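Local coordinates for periplasmic iron-binding protein (Synechocystis sp., PDB 2VOZ) that binds ferric iron in the periplasm and probably hands it to an ABC transporter for import into the cell, at residues V326-L329 with G330-Q333. Sequence-based numbering, arbitrary orientation.
Sequences VSNL and GRYQ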
loop_
_atom_site.group_PDB
_atom_site.type_symbol
_atom_site.label_atom_id
_atom_site.label_comp_id
_atom_site.label_asym_id
_atom_site.label_seq_id
_atom_site.Cartn_x
_atom_site.Cartn_y
_atom_site.Cartn_z
ATOM N N VAL B 326 -6.897 0.337 34.573
ATOM C CA VAL B 326 -6.305 1.269 33.600
ATOM C C VAL B 326 -7.090 2.574 33.491
ATOM O O VAL B 326 -6.551 3.544 32.952
ATOM C CB VAL B 326 -6.073 0.625 32.223
ATOM C CG1 VAL B 326 -5.031 -0.530 32.326
ATOM C CG2 VAL B 326 -7.408 0.138 31.671
ATOM N N SER B 327 -8.300 2.655 34.032
ATOM C CA SER B 327 -8.996 3.985 34.046
ATOM C C SER B 327 -8.207 5.023 34.874
ATOM O O SER B 327 -8.386 6.244 34.680
ATOM C CB SER B 327 -10.437 3.898 34.556
ATOM O OG SER B 327 -10.459 3.563 35.924
ATOM N N ASN B 328 -7.327 4.541 35.760
ATOM C CA ASN B 328 -6.503 5.433 36.583
ATOM C C ASN B 328 -5.520 6.217 35.711
ATOM O O ASN B 328 -5.096 7.319 36.062
ATOM C CB ASN B 328 -5.707 4.626 37.608
ATOM C CG ASN B 328 -6.542 4.259 38.798
ATOM O OD1 ASN B 328 -6.907 5.135 39.606
ATOM N ND2 ASN B 328 -6.920 2.981 38.887
ATOM N N LEU B 329 -5.158 5.630 34.567
ATOM C CA LEU B 329 -4.202 6.268 33.688
ATOM C C LEU B 329 -4.738 7.565 33.099
ATOM O O LEU B 329 -3.994 8.562 32.927
ATOM C CB LEU B 329 -3.746 5.310 32.555
ATOM C CG LEU B 329 -3.287 3.896 32.952
ATOM C CD1 LEU B 329 -2.544 3.203 31.786
ATOM C CD2 LEU B 329 -2.486 3.863 34.201
ATOM N N GLY B 330 -6.021 7.553 32.744
ATOM C CA GLY B 330 -6.709 8.789 32.354
ATOM C C GLY B 330 -7.084 9.685 33.525
ATOM O O GLY B 330 -6.948 10.911 33.443
ATOM N N ARG B 331 -7.544 9.081 34.609
ATOM C CA ARG B 331 -8.004 9.855 35.778
ATOM C C ARG B 331 -6.951 10.884 36.206
ATOM O O ARG B 331 -7.295 12.023 36.518
ATOM C CB ARG B 331 -8.337 8.911 36.935
ATOM C CG ARG B 331 -8.755 9.642 38.214
ATOM C CD ARG B 331 -9.023 8.643 39.357
ATOM N NE ARG B 331 -9.176 9.349 40.632
ATOM C CZ ARG B 331 -9.327 8.752 41.812
ATOM N NH1 ARG B 331 -9.333 7.421 41.903
ATOM N NH2 ARG B 331 -9.454 9.490 42.912
ATOM N N TYR B 332 -5.681 10.463 36.266
ATOM C CA TYR B 332 -4.629 11.350 36.713
ATOM C C TYR B 332 -3.835 11.954 35.576
ATOM O O TYR B 332 -2.712 12.446 35.802
ATOM C CB TYR B 332 -3.677 10.624 37.639
ATOM C CG TYR B 332 -4.327 10.186 38.911
ATOM C CD1 TYR B 332 -4.527 11.098 39.948
ATOM C CD2 TYR B 332 -4.750 8.878 39.079
ATOM C CE1 TYR B 332 -5.149 10.710 41.153
ATOM C CE2 TYR B 332 -5.372 8.475 40.261
ATOM C CZ TYR B 332 -5.536 9.384 41.294
ATOM O OH TYR B 332 -6.145 8.946 42.450
ATOM N N GLN B 333 -4.373 11.902 34.362
ATOM C CA GLN B 333 -3.698 12.596 33.247
ATOM C C GLN B 333 -3.448 14.115 33.457
ATOM O O GLN B 333 -2.343 14.605 33.161
ATOM C CB GLN B 333 -4.428 12.358 31.908
ATOM C CG GLN B 333 -3.625 12.875 30.739
ATOM C CD GLN B 333 -4.299 12.660 29.413
ATOM O OE1 GLN B 333 -4.721 13.609 28.785
ATOM N NE2 GLN B 333 -4.426 11.397 28.990
HETATM O O HOH W 1 -8.096 6.038 31.463
HETATM O O HOH W 2 -2.922 9.576 30.542
#
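The short helix 327-331 is held by two i to i+4 backbone bonds: R331 N donates to S327 O at 3.0 Å, and Y332 N to N328 O at 3.2 Å, tilted from that carbonyl's plane. N328, R331 and Y332 point their side chains the same way. The N328 amide lies nearly coplanar with the Y332 ring, 11° apart, and its OD1 sits 3.7 Å from Y332 CE2. Meanwhile N328 O meets the ring at its edge, 3.4 Å from CD2. R331 runs fully extended from a CG anti to the backbone N (chi1 177°), which carries CG past one face of the Y332 ring and brings the guanidinium under Y332 OH, 3.2 Å above its plane. The amide's other end, N328 ND2, bonds back to N325 O, fixing how the group is turned. On the buried side, a water bridges Q333 NE2 and L329 O, 2.8 Å from each, while Q333 OE1 accepts from R93 NE. L329 packs on S172 and S176 of helix 168-181, its side chain about 9 Å from that of Y169, one of the iron-binding residues. Y332 closes helix 327-331 and serves as N-cap of helix 333-342, the last helix of this periplasmic solute-binding protein.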